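Pyruvate kinase (Pyrobaculum aerophilum, PDB 3QTG) catalyses the last step of glycolysis, transferring a phosphoryl group from phosphoenolpyruvate to ADP to give pyruvate and ATP, with the help of a divalent metal cation. Local coordinates at residues A[15-20]-A[317-322]; A[39-44]-A[334-339]; A[93-98]-A[158-163]; A[139-144]-A[151-156]. All coordinates share one frame; numbering follows the deposited sequence.

Contact 1 of 4, residues A[15-20]-A[317-322]; sequences NLTKRV and DSLWLT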
loop_
_atom_site.group_PDB
_atom_site.type_symbol
_atom_site.label_atom_id
_atom_site.label_comp_id
_atom_site.label_asym_id
_atom_site.label_seq_id
_atom_site.Cartn_x
_atom_site.Cartn_y
_atom_site.Cartn_z
ATOM N N ASN A 15 -17.181 -8.132 26.015
ATOM C CA ASN A 15 -17.181 -8.755 24.702
ATOM C C ASN A 15 -17.527 -7.806 23.554
ATOM O O ASN A 15 -18.351 -6.892 23.683
ATOM C CB ASN A 15 -18.023 -10.054 24.677
ATOM C CG ASN A 15 -17.273 -11.259 25.266
ATOM O OD1 ASN A 15 -17.864 -12.118 25.931
ATOM N ND2 ASN A 15 -15.964 -11.319 25.027
ATOM N N LEU A 16 -16.845 -8.027 22.437
ATOM C CA LEU A 16 -17.118 -7.303 21.212
ATOM C C LEU A 16 -18.112 -8.121 20.427
ATOM O O LEU A 16 -19.080 -7.576 19.918
ATOM C CB LEU A 16 -15.826 -7.057 20.447
ATOM C CG LEU A 16 -14.700 -6.324 21.205
ATOM C CD1 LEU A 16 -13.543 -6.048 20.258
ATOM C CD2 LEU A 16 -15.198 -5.017 21.814
ATOM N N THR A 17 -17.885 -9.437 20.379
ATOM C CA THR A 17 -18.862 -10.388 19.842
ATOM C C THR A 17 -20.023 -10.518 20.824
ATOM O O THR A 17 -19.823 -10.756 22.007
ATOM C CB THR A 17 -18.254 -11.770 19.619
ATOM O OG1 THR A 17 -17.015 -11.630 18.916
ATOM C CG2 THR A 17 -19.206 -12.641 18.804
ATOM N N LYS A 18 -21.234 -10.345 20.312
ATOM C CA LYS A 18 -22.429 -10.415 21.135
ATOM C C LYS A 18 -22.999 -11.837 21.230
ATOM O O LYS A 18 -22.835 -12.656 20.331
ATOM C CB LYS A 18 -23.477 -9.397 20.648
ATOM C CG LYS A 18 -22.959 -7.946 20.623
ATOM C CD LYS A 18 -22.377 -7.547 21.979
ATOM C CE LYS A 18 -21.943 -6.111 22.007
ATOM N NZ LYS A 18 -23.100 -5.260 21.646
ATOM N N ARG A 19 -23.665 -12.106 22.348
ATOM C CA ARG A 19 -24.057 -13.458 22.741
ATOM C C ARG A 19 -25.577 -13.509 22.793
ATOM O O ARG A 19 -26.208 -12.772 23.560
ATOM C CB ARG A 19 -23.462 -13.789 24.122
ATOM C CG ARG A 19 -21.927 -13.616 24.243
ATOM C CD ARG A 19 -21.471 -13.243 25.676
ATOM N NE ARG A 19 -22.097 -11.995 26.122
ATOM C CZ ARG A 19 -21.939 -11.422 27.312
ATOM N NH1 ARG A 19 -21.167 -11.966 28.246
ATOM N NH2 ARG A 19 -22.564 -10.283 27.567
ATOM N N VAL A 20 -26.157 -14.352 21.942
ATOM C CA VAL A 20 -27.600 -14.544 21.884
ATOM C C VAL A 20 -27.964 -15.984 22.296
ATOM O O VAL A 20 -27.347 -16.938 21.826
ATOM C CB VAL A 20 -28.166 -14.207 20.466
ATOM C CG1 VAL A 20 -29.598 -14.745 20.278
ATOM C CG2 VAL A 20 -28.112 -12.713 20.227
ATOM N N ASP A 317 -20.946 -9.990 14.271
ATOM C CA ASP A 317 -21.525 -9.189 15.356
ATOM C C ASP A 317 -21.982 -10.053 16.527
ATOM O O ASP A 317 -21.871 -9.634 17.679
ATOM C CB ASP A 317 -22.765 -8.401 14.908
ATOM C CG ASP A 317 -22.477 -7.369 13.849
ATOM O OD1 ASP A 317 -22.529 -6.150 14.159
ATOM O OD2 ASP A 317 -22.245 -7.774 12.699
ATOM N N SER A 318 -22.571 -11.208 16.228
ATOM C CA SER A 318 -23.145 -12.092 17.266
ATOM C C SER A 318 -23.119 -13.594 16.936
ATOM O O SER A 318 -22.992 -13.995 15.757
ATOM C CB SER A 318 -24.565 -11.647 17.658
ATOM O OG SER A 318 -25.413 -11.539 16.531
ATOM N N LEU A 319 -23.230 -14.405 17.998
ATOM C CA LEU A 319 -23.370 -15.862 17.917
ATOM C C LEU A 319 -24.630 -16.265 18.678
ATOM O O LEU A 319 -24.865 -15.806 19.800
ATOM C CB LEU A 319 -22.140 -16.603 18.478
ATOM C CG LEU A 319 -20.744 -16.307 17.865
ATOM C CD1 LEU A 319 -19.630 -16.874 18.724
ATOM C CD2 LEU A 319 -20.586 -16.829 16.442
ATOM N N TRP A 320 -25.452 -17.101 18.049
ATOM C CA TRP A 320 -26.760 -17.437 18.593
ATOM C C TRP A 320 -26.781 -18.912 18.970
ATOM O O TRP A 320 -26.641 -19.773 18.117
ATOM C CB TRP A 320 -27.839 -17.181 17.536
ATOM C CG TRP A 320 -28.014 -15.746 17.092
ATOM C CD1 TRP A 320 -27.172 -14.685 17.323
ATOM C CD2 TRP A 320 -29.111 -15.227 16.331
ATOM N NE1 TRP A 320 -27.689 -13.542 16.762
ATOM C CE2 TRP A 320 -28.884 -13.846 16.155
ATOM C CE3 TRP A 320 -30.284 -15.793 15.805
ATOM C CZ2 TRP A 320 -29.779 -13.018 15.451
ATOM C CZ3 TRP A 320 -31.163 -14.971 15.100
ATOM C CH2 TRP A 320 -30.902 -13.601 14.923
ATOM N N LEU A 321 -26.950 -19.196 20.250
ATOM C CA LEU A 321 -27.219 -20.560 20.701
ATOM C C LEU A 321 -28.690 -20.884 20.517
ATOM O O LEU A 321 -29.558 -20.044 20.786
ATOM C CB LEU A 321 -26.829 -20.716 22.172
ATOM C CG LEU A 321 -25.386 -20.377 22.571
ATOM C CD1 LEU A 321 -25.123 -20.667 24.051
ATOM C CD2 LEU A 321 -24.384 -21.112 21.686
ATOM N N THR A 322 -28.978 -22.103 20.059
ATOM C CA THR A 322 -30.360 -22.517 19.859
ATOM C C THR A 322 -30.750 -23.647 20.818
ATOM O O THR A 322 -31.107 -23.363 21.961
ATOM C CB THR A 322 -30.679 -22.788 18.365
ATOM O OG1 THR A 322 -29.712 -23.692 17.823
ATOM C CG2 THR A 322 -30.603 -21.476 17.580
#
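Val20 and Trp320 carry the main side-chain contact between the parallel strands 18-20 and 318-321, lying side by side with the valine over one face of the indole. Val20 CG1, anti to the backbone N (chi1 165°), makes a CH-pi contact 3.8 Å from the centroid of the five-membered ring. Val20 CB approaches Trp320 CD1 to 3.3 Å, while CG2 lies by CD1 and NE1 alike. On the same face of the sheet, Lys18 CB and Ser318 CB pack at 3.9 Å. Among polar side chains, Trp320 NE1 donates to Ser318 OG two residues back on its own strand, at 3.0 Å, and that hydroxyl also meets Tyr249 OH. An alanine at Trp320 would remove the indole, and this would probably open a gap beside Val20 and leave Ser318 OG one partner short. Lys18 turns its end away, its NZ taken by the carbonyl oxygens of Ser413, Val415 and Leu418.

The backbones are joined by four alternating bonds. Lys18 N donates to Asp317 O at 2.8 Å and Leu319 N to Lys18 O; Val20 N then donates to Leu319 O, and Leu321 N to Val20 O at 2.8 Å. This is the seam of a TIM barrel: the first and eighth parallel strands meet and close the ring, with Trp320 about 4 Å, side chain to side chain, from Arg46, a substrate-binding residue by similarity.

Contact 2 of 4, residues A[39-44]-A[334-339]; sequences LDLVDG and AVSWLS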
loop_
_atom_site.group_PDB
_atom_site.type_symbol
_atom_site.label_atom_id
_atom_site.label_comp_id
_atom_site.label_asym_id
_atom_site.label_seq_id
_atom_site.Cartn_x
_atom_site.Cartn_y
_atom_site.Cartn_z
ATOM N N LEU A 39 -28.967 -14.717 32.217
ATOM C CA LEU A 39 -29.183 -13.480 31.474
ATOM C C LEU A 39 -28.023 -12.505 31.611
ATOM O O LEU A 39 -27.825 -11.647 30.746
ATOM C CB LEU A 39 -30.513 -12.829 31.878
ATOM C CG LEU A 39 -31.751 -13.655 31.495
ATOM C CD1 LEU A 39 -33.029 -13.040 32.015
ATOM C CD2 LEU A 39 -31.841 -13.865 29.980
ATOM N N ASP A 40 -27.274 -12.631 32.709
ATOM C CA ASP A 40 -26.030 -11.885 32.917
ATOM C C ASP A 40 -24.988 -12.225 31.856
ATOM O O ASP A 40 -24.027 -11.488 31.656
ATOM C CB ASP A 40 -25.433 -12.210 34.287
ATOM C CG ASP A 40 -26.071 -11.415 35.433
ATOM O OD1 ASP A 40 -26.959 -10.544 35.208
ATOM O OD2 ASP A 40 -25.662 -11.680 36.587
ATOM N N LEU A 41 -25.178 -13.357 31.199
ATOM C CA LEU A 41 -24.207 -13.863 30.250
ATOM C C LEU A 41 -24.663 -13.731 28.801
ATOM O O LEU A 41 -23.990 -14.239 27.897
ATOM C CB LEU A 41 -23.833 -15.324 30.580
ATOM C CG LEU A 41 -22.889 -15.493 31.780
ATOM C CD1 LEU A 41 -22.921 -16.925 32.339
ATOM C CD2 LEU A 41 -21.457 -15.083 31.435
ATOM N N VAL A 42 -25.801 -13.073 28.584
ATOM C CA VAL A 42 -26.319 -12.858 27.224
ATOM C C VAL A 42 -26.503 -11.374 26.918
ATOM O O VAL A 42 -26.591 -10.538 27.832
ATOM C CB VAL A 42 -27.623 -13.692 26.907
ATOM C CG1 VAL A 42 -27.470 -15.114 27.384
ATOM C CG2 VAL A 42 -28.901 -13.051 27.529
ATOM N N ASP A 43 -26.517 -11.053 25.625
ATOM C CA ASP A 43 -26.762 -9.692 25.160
ATOM C C ASP A 43 -28.117 -9.594 24.494
ATOM O O ASP A 43 -28.606 -8.499 24.216
ATOM C CB ASP A 43 -25.654 -9.235 24.201
ATOM C CG ASP A 43 -24.267 -9.338 24.822
ATOM O OD1 ASP A 43 -23.934 -8.552 25.738
ATOM O OD2 ASP A 43 -23.496 -10.213 24.409
ATOM N N GLY A 44 -28.707 -10.754 24.218
ATOM C CA GLY A 44 -30.003 -10.835 23.567
ATOM C C GLY A 44 -30.594 -12.217 23.678
ATOM O O GLY A 44 -29.897 -13.175 23.991
ATOM N N ALA A 334 -23.789 -23.683 28.922
ATOM C CA ALA A 334 -23.696 -23.353 27.502
ATOM C C ALA A 334 -23.396 -21.872 27.271
ATOM O O ALA A 334 -22.448 -21.561 26.558
ATOM C CB ALA A 334 -24.950 -23.788 26.759
ATOM N N VAL A 335 -24.158 -20.971 27.901
ATOM C CA VAL A 335 -23.880 -19.528 27.794
ATOM C C VAL A 335 -22.598 -19.110 28.502
ATOM O O VAL A 335 -21.925 -18.145 28.094
ATOM C CB VAL A 335 -25.070 -18.624 28.235
ATOM C CG1 VAL A 335 -26.290 -18.863 27.340
ATOM C CG2 VAL A 335 -25.414 -18.791 29.718
ATOM N N SER A 336 -22.258 -19.844 29.560
ATOM C CA SER A 336 -21.060 -19.571 30.328
ATOM C C SER A 336 -19.828 -19.900 29.486
ATOM O O SER A 336 -18.917 -19.090 29.395
ATOM C CB SER A 336 -21.085 -20.357 31.640
ATOM O OG SER A 336 -19.953 -20.058 32.433
ATOM N N TRP A 337 -19.828 -21.063 28.838
ATOM C CA TRP A 337 -18.753 -21.445 27.916
ATOM C C TRP A 337 -18.650 -20.572 26.658
ATOM O O TRP A 337 -17.543 -20.272 26.210
ATOM C CB TRP A 337 -18.860 -22.916 27.542
ATOM C CG TRP A 337 -18.086 -23.778 28.471
ATOM C CD1 TRP A 337 -18.577 -24.524 29.514
ATOM C CD2 TRP A 337 -16.670 -23.977 28.470
ATOM N NE1 TRP A 337 -17.556 -25.176 30.146
ATOM C CE2 TRP A 337 -16.373 -24.861 29.533
ATOM C CE3 TRP A 337 -15.623 -23.504 27.666
ATOM C CZ2 TRP A 337 -15.067 -25.285 29.817
ATOM C CZ3 TRP A 337 -14.319 -23.918 27.953
ATOM C CH2 TRP A 337 -14.056 -24.802 29.021
ATOM N N LEU A 338 -19.795 -20.158 26.105
ATOM C CA LEU A 338 -19.812 -19.190 24.994
ATOM C C LEU A 338 -19.025 -17.907 25.319
ATOM O O LEU A 338 -18.116 -17.499 24.581
ATOM C CB LEU A 338 -21.247 -18.827 24.596
ATOM C CG LEU A 338 -21.299 -17.923 23.360
ATOM C CD1 LEU A 338 -20.497 -18.531 22.163
ATOM C CD2 LEU A 338 -22.739 -17.599 22.953
ATOM N N SER A 339 -19.387 -17.301 26.443
ATOM C CA SER A 339 -18.833 -16.036 26.910
ATOM C C SER A 339 -17.350 -16.144 27.259
ATOM O O SER A 339 -16.559 -15.244 26.953
ATOM C CB SER A 339 -19.640 -15.579 28.131
ATOM O OG SER A 339 -19.425 -14.223 28.403
HETATM O O HOH W 1 -23.204 -16.413 26.210
#
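Leu41 reaches from the turn after helix 32-39 onto the flank of helix 331-343, where its branches spread over three residues. Its CB meets Val335 CG2 at 3.9 Å, its CD1 lies 3.8 Å from Ser336 CA, and its CD2 comes to 3.7 Å of Ser339 OG. CG, anti to the carbonyl carbon (chi1 -76°), carries both methyls to the helix. Beside it, Val42 CG1 touches Val335 CG1 at 3.9 Å, so that the two methyls of Val335 serve different loop residues. An alanine at Leu41 would keep the CB contact with Val335 but would probably open a gap next to Ser336 and Ser339.

Polar contact across the pair is indirect. One water donates to Leu41 O and to Val335 O, each at 2.9 Å; Val335 O also accepts Ser339 N from the next helical turn. The hydroxyl of Ser339 probably hydrogen-bonds Arg19 NH1 on the first barrel strand, and its approach to Leu41 is plain packing.

The loop thus rests against the helix through aliphatic packing, while the shared water spends both protons on backbone carbonyls that meet no N-H of the opposite segment, giving Leu41 O a donor and a polar link to the helix.

Contact 3 of 4, residues A[93-98]-A[158-163]; sequences PINVQE and SGVITG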
loop_
_atom_site.group_PDB
_atom_site.type_symbol
_atom_site.label_atom_id
_atom_site.label_comp_id
_atom_site.label_asym_id
_atom_site.label_seq_id
_atom_site.Cartn_x
_atom_site.Cartn_y
_atom_site.Cartn_z
ATOM N N PRO A 93 -49.274 -43.957 9.627
ATOM C CA PRO A 93 -47.815 -44.040 9.448
ATOM C C PRO A 93 -47.441 -44.987 8.312
ATOM O O PRO A 93 -48.044 -46.048 8.163
ATOM C CB PRO A 93 -47.328 -44.581 10.795
ATOM C CG PRO A 93 -48.384 -44.083 11.788
ATOM C CD PRO A 93 -49.676 -44.204 11.031
ATOM N N ILE A 94 -46.497 -44.573 7.481
ATOM C CA ILE A 94 -46.053 -45.405 6.365
ATOM C C ILE A 94 -44.654 -45.917 6.680
ATOM O O ILE A 94 -43.735 -45.131 6.909
ATOM C CB ILE A 94 -46.062 -44.621 5.020
ATOM C CG1 ILE A 94 -47.502 -44.309 4.601
ATOM C CG2 ILE A 94 -45.367 -45.415 3.901
ATOM C CD1 ILE A 94 -47.646 -42.993 3.883
ATOM N N ASN A 95 -44.514 -47.236 6.704
ATOM C CA ASN A 95 -43.236 -47.874 6.970
ATOM C C ASN A 95 -42.489 -48.138 5.674
ATOM O O ASN A 95 -42.979 -48.827 4.768
ATOM C CB ASN A 95 -43.421 -49.155 7.784
ATOM C CG ASN A 95 -43.943 -48.874 9.192
ATOM O OD1 ASN A 95 -43.159 -48.661 10.111
ATOM N ND2 ASN A 95 -45.267 -48.839 9.355
ATOM N N VAL A 96 -41.305 -47.561 5.599
ATOM C CA VAL A 96 -40.494 -47.580 4.402
ATOM C C VAL A 96 -39.309 -48.505 4.645
ATOM O O VAL A 96 -38.643 -48.403 5.678
ATOM C CB VAL A 96 -40.077 -46.117 4.044
ATOM C CG1 VAL A 96 -38.773 -46.043 3.278
ATOM C CG2 VAL A 96 -41.205 -45.432 3.284
ATOM N N GLN A 97 -39.075 -49.434 3.714
ATOM C CA GLN A 97 -37.928 -50.340 3.804
ATOM C C GLN A 97 -36.814 -49.841 2.911
ATOM O O GLN A 97 -37.073 -49.238 1.872
ATOM C CB GLN A 97 -38.307 -51.788 3.428
ATOM C CG GLN A 97 -39.495 -52.373 4.217
ATOM C CD GLN A 97 -39.376 -52.263 5.757
ATOM O OE1 GLN A 97 -38.321 -52.524 6.348
ATOM N NE2 GLN A 97 -40.486 -51.886 6.404
ATOM N N GLU A 98 -35.574 -50.071 3.333
ATOM C CA GLU A 98 -34.402 -49.693 2.541
ATOM C C GLU A 98 -34.467 -50.392 1.175
ATOM O O GLU A 98 -34.740 -51.582 1.110
ATOM C CB GLU A 98 -33.118 -50.102 3.278
ATOM C CG GLU A 98 -31.835 -49.756 2.519
ATOM C CD GLU A 98 -30.565 -50.166 3.265
ATOM O OE1 GLU A 98 -30.586 -50.200 4.520
ATOM O OE2 GLU A 98 -29.539 -50.435 2.586
ATOM N N SER A 158 -34.347 -47.619 6.040
ATOM C CA SER A 158 -35.654 -47.834 6.643
ATOM C C SER A 158 -36.110 -46.633 7.463
ATOM O O SER A 158 -35.297 -45.825 7.905
ATOM C CB SER A 158 -35.626 -49.069 7.535
ATOM O OG SER A 158 -35.812 -50.231 6.761
ATOM N N GLY A 159 -37.416 -46.528 7.676
ATOM C CA GLY A 159 -37.974 -45.370 8.347
ATOM C C GLY A 159 -39.486 -45.389 8.338
ATOM O O GLY A 159 -40.110 -46.191 7.640
ATOM N N VAL A 160 -40.075 -44.516 9.144
ATOM C CA VAL A 160 -41.518 -44.433 9.268
ATOM C C VAL A 160 -41.894 -42.997 8.910
ATOM O O VAL A 160 -41.405 -42.059 9.534
ATOM C CB VAL A 160 -41.979 -44.783 10.698
ATOM C CG1 VAL A 160 -43.486 -44.693 10.836
ATOM C CG2 VAL A 160 -41.496 -46.184 11.074
ATOM N N ILE A 161 -42.709 -42.843 7.870
ATOM C CA ILE A 161 -43.218 -41.529 7.466
ATOM C C ILE A 161 -44.567 -41.285 8.118
ATOM O O ILE A 161 -45.480 -42.110 8.028
ATOM C CB ILE A 161 -43.287 -41.360 5.923
ATOM C CG1 ILE A 161 -41.880 -41.461 5.318
ATOM C CG2 ILE A 161 -43.879 -40.003 5.566
ATOM C CD1 ILE A 161 -41.849 -41.766 3.831
ATOM N N THR A 162 -44.659 -40.151 8.800
ATOM C CA THR A 162 -45.846 -39.745 9.537
ATOM C C THR A 162 -46.432 -38.472 8.883
ATOM O O THR A 162 -45.682 -37.638 8.354
ATOM C CB THR A 162 -45.480 -39.522 11.065
ATOM O OG1 THR A 162 -45.111 -40.778 11.637
ATOM C CG2 THR A 162 -46.630 -39.018 11.864
ATOM N N GLY A 163 -47.763 -38.341 8.925
ATOM C CA GLY A 163 -48.449 -37.127 8.506
ATOM C C GLY A 163 -47.979 -35.917 9.293
ATOM O O GLY A 163 -47.736 -35.992 10.499
#
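Val96 and Ile161 form the apolar centre of a small two-stranded antiparallel sheet, 94-96 with 159-161, in the small domain inserted into the barrel, the B domain of pyruvate kinases. Val96 CG2 meets Ile161 CD1 at 3.8 Å, the two side chains crossing on a slant. Ile94 lies on the same face as both; its CB is 4.4 Å from Ile161 CB, and Ile94 and Ile161 both rest on Ile115 of strand 115-117. Gly159, paired with Val96, adds no side chain to this face, and Val96 CB packs instead against its carbonyl oxygen.

Around this core the backbone pairs closely. Ile94 and Ile161 exchange two bonds: Ile94 N donates to Ile161 O at 2.7 Å, nearly straight at 173°, and Ile161 N returns one to Ile94 O. Val96 and Gly159 do the same, with Val96 N to Gly159 O at 2.7 Å and Gly159 N to Val96 O at 3.0 Å.

On the opposite face Asn95 and Val160 stand side by side, the amide oxygen OD1 tight against Val160 CG2 at 3.1 Å. Val160 CG1 turns to Pro93 CB at 3.8 Å, near the end of the sheet.

At the other end the contact is polar and exposed. Ser158 OG donates a weak bond to Gln97 OE1 and accepts a second weak one from Glu98 N, which lies 3.4 Å from Ser158 OG.

Contact 4 of 4, residues A[139-144]-A[151-156]; sequences LRLKVT and IEAVAE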
loop_
_atom_site.group_PDB
_atom_site.type_symbol
_atom_site.label_atom_id
_atom_site.label_comp_id
_atom_site.label_asym_id
_atom_site.label_seq_id
_atom_site.Cartn_x
_atom_site.Cartn_y
_atom_site.Cartn_z
ATOM N N LEU A 139 -33.885 -39.672 6.801
ATOM C CA LEU A 139 -34.440 -40.545 5.776
ATOM C C LEU A 139 -34.183 -39.846 4.465
ATOM O O LEU A 139 -34.709 -38.758 4.226
ATOM C CB LEU A 139 -35.939 -40.803 6.012
ATOM C CG LEU A 139 -36.707 -41.777 5.094
ATOM C CD1 LEU A 139 -35.924 -43.058 4.746
ATOM C CD2 LEU A 139 -38.088 -42.131 5.692
ATOM N N ARG A 140 -33.332 -40.443 3.642
ATOM C CA ARG A 140 -33.051 -39.918 2.319
ATOM C C ARG A 140 -33.674 -40.844 1.291
ATOM O O ARG A 140 -33.680 -42.060 1.461
ATOM C CB ARG A 140 -31.550 -39.805 2.070
ATOM C CG ARG A 140 -30.784 -39.189 3.233
ATOM C CD ARG A 140 -29.276 -39.360 3.080
ATOM N NE ARG A 140 -28.716 -38.220 2.358
ATOM C CZ ARG A 140 -28.392 -38.262 1.083
ATOM N NH1 ARG A 140 -28.555 -39.382 0.429
ATOM N NH2 ARG A 140 -27.897 -37.206 0.472
ATOM N N LEU A 141 -34.220 -40.245 0.238
ATOM C CA LEU A 141 -34.824 -41.005 -0.845
ATOM C C LEU A 141 -34.310 -40.450 -2.163
ATOM O O LEU A 141 -34.369 -39.245 -2.394
ATOM C CB LEU A 141 -36.363 -40.923 -0.846
ATOM C CG LEU A 141 -37.436 -41.068 0.255
ATOM C CD1 LEU A 141 -38.112 -42.479 0.350
ATOM C CD2 LEU A 141 -37.075 -40.474 1.628
ATOM N N LYS A 142 -33.842 -41.344 -3.028
ATOM C CA LYS A 142 -33.264 -40.962 -4.311
ATOM C C LYS A 142 -34.371 -40.998 -5.372
ATOM O O LYS A 142 -34.951 -42.046 -5.611
ATOM C CB LYS A 142 -32.177 -41.974 -4.693
ATOM C CG LYS A 142 -30.867 -41.406 -5.149
ATOM C CD LYS A 142 -30.967 -40.277 -6.151
ATOM C CE LYS A 142 -29.566 -39.693 -6.381
ATOM N NZ LYS A 142 -28.677 -40.680 -7.060
ATOM N N VAL A 143 -34.644 -39.868 -6.012
ATOM C CA VAL A 143 -35.704 -39.770 -7.034
ATOM C C VAL A 143 -35.352 -40.475 -8.369
ATOM O O VAL A 143 -34.377 -40.141 -9.042
ATOM C CB VAL A 143 -36.135 -38.303 -7.272
ATOM C CG1 VAL A 143 -37.264 -38.207 -8.306
ATOM C CG2 VAL A 143 -36.555 -37.652 -5.952
ATOM N N THR A 144 -36.191 -41.435 -8.750
ATOM C CA THR A 144 -35.930 -42.308 -9.890
ATOM C C THR A 144 -36.877 -42.110 -11.078
ATOM O O THR A 144 -36.611 -42.581 -12.187
ATOM C CB THR A 144 -35.995 -43.777 -9.455
ATOM O OG1 THR A 144 -37.258 -44.030 -8.822
ATOM C CG2 THR A 144 -34.841 -44.107 -8.498
ATOM N N ILE A 151 -44.133 -38.601 -8.010
ATOM C CA ILE A 151 -42.719 -38.875 -7.924
ATOM C C ILE A 151 -42.533 -40.293 -7.389
ATOM O O ILE A 151 -43.278 -40.739 -6.530
ATOM C CB ILE A 151 -42.054 -37.801 -6.990
ATOM C CG1 ILE A 151 -41.529 -36.639 -7.824
ATOM C CG2 ILE A 151 -40.966 -38.371 -6.082
ATOM C CD1 ILE A 151 -41.960 -35.286 -7.245
ATOM N N GLU A 152 -41.544 -41.004 -7.918
ATOM C CA GLU A 152 -41.049 -42.206 -7.289
ATOM C C GLU A 152 -39.615 -41.976 -6.804
ATOM O O GLU A 152 -38.821 -41.321 -7.483
ATOM C CB GLU A 152 -41.118 -43.387 -8.273
ATOM C CG GLU A 152 -42.576 -43.818 -8.612
ATOM C CD GLU A 152 -42.647 -44.825 -9.756
ATOM O OE1 GLU A 152 -41.687 -44.906 -10.569
ATOM O OE2 GLU A 152 -43.666 -45.546 -9.841
ATOM N N ALA A 153 -39.288 -42.538 -5.643
ATOM C CA ALA A 153 -37.964 -42.394 -5.053
ATOM C C ALA A 153 -37.562 -43.641 -4.261
ATOM O O ALA A 153 -38.400 -44.299 -3.664
ATOM C CB ALA A 153 -37.915 -41.145 -4.185
ATOM N N VAL A 154 -36.282 -43.979 -4.265
ATOM C CA VAL A 154 -35.814 -45.180 -3.579
ATOM C C VAL A 154 -35.269 -44.780 -2.224
ATOM O O VAL A 154 -34.388 -43.909 -2.139
ATOM C CB VAL A 154 -34.699 -45.922 -4.398
ATOM C CG1 VAL A 154 -34.037 -47.040 -3.571
ATOM C CG2 VAL A 154 -35.267 -46.492 -5.688
ATOM N N ALA A 155 -35.778 -45.422 -1.176
ATOM C CA ALA A 155 -35.336 -45.176 0.174
ATOM C C ALA A 155 -33.919 -45.743 0.374
ATOM O O ALA A 155 -33.638 -46.896 0.027
ATOM C CB ALA A 155 -36.295 -45.786 1.148
ATOM N N GLU A 156 -33.035 -44.900 0.905
ATOM C CA GLU A 156 -31.655 -45.268 1.160
ATOM C C GLU A 156 -31.527 -45.969 2.512
ATOM O O GLU A 156 -30.522 -46.611 2.774
ATOM C CB GLU A 156 -30.749 -44.038 1.056
ATOM C CG GLU A 156 -30.736 -43.455 -0.345
ATOM C CD GLU A 156 -29.891 -42.189 -0.489
ATOM O OE1 GLU A 156 -29.052 -41.874 0.395
ATOM O OE2 GLU A 156 -30.069 -41.500 -1.519
HETATM O O HOH W 2 -38.773 -45.314 -10.525
#
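A beta hairpin, strand 139-146 returning as 150-155, brings Leu141, Lys142 and Val143 opposite Ala155, Val154 and Ala153. The backbone ladder is strongly twisted: Lys142 N donates to Val154 O, Val154 N returns to Lys142 O at 2.7 Å, Thr144 N reaches Glu152 O, and Glu156 N donates to Arg140 O at 3.0 Å.

On the buried face small alanines meet larger branches. Ala153 CB touches Leu141 CB at 3.7 Å and also Val143 CG2, while Leu141 CD1 lies against Ala155 CB at 3.9 Å. Leu141 continues inward to Val102 and Met134.

The charges gather at the end of the ladder away from the turn. Arg140 NH1 makes a salt bridge with Glu156 OE1, meeting it on the syn side from the edge of the guanidinium; the modelled 2.5 Å between NH1 and OE1 is doubtfully short, and the two planes are turned 47° apart. Arg140 NH2 has its own acid, Glu170. Beside them, Lys142 CG lies 3.7 Å from Glu156 OE2, with NZ further off, so its charge would probably act only through space.

Near the turn, the side chains of Thr144 and Val154 cross at about a right angle, their CG2 atoms 3.7 Å apart, and a water links Thr144 OG1 to Glu152 OE1. With strands 131-134 and 101-106 flanking it, the hairpin forms the middle of the mixed sheet of the B domain.

How the contacts relate
From the N terminus, the chain runs through 15-20, the first barrel strand, and 39-44, the turn leading to the second. After the third barrel strand comes the B domain: 93-98, then the hairpin of contact 4, which closes a short loop, then 158-163, which closes contact 3 around it. These two touch, Val96 packing on Ala155. After barrel strands four to seven, 317-322 brings in the eighth and closes contact 1, and 334-339 closes contact 2. Those long loops cross, and both enclose the B-domain pair. Contacts 1 and 2 also meet through Arg19, which bridges to Asp43 in the loop and probably bonds Ser339 on the helix, tying the barrel seam to both.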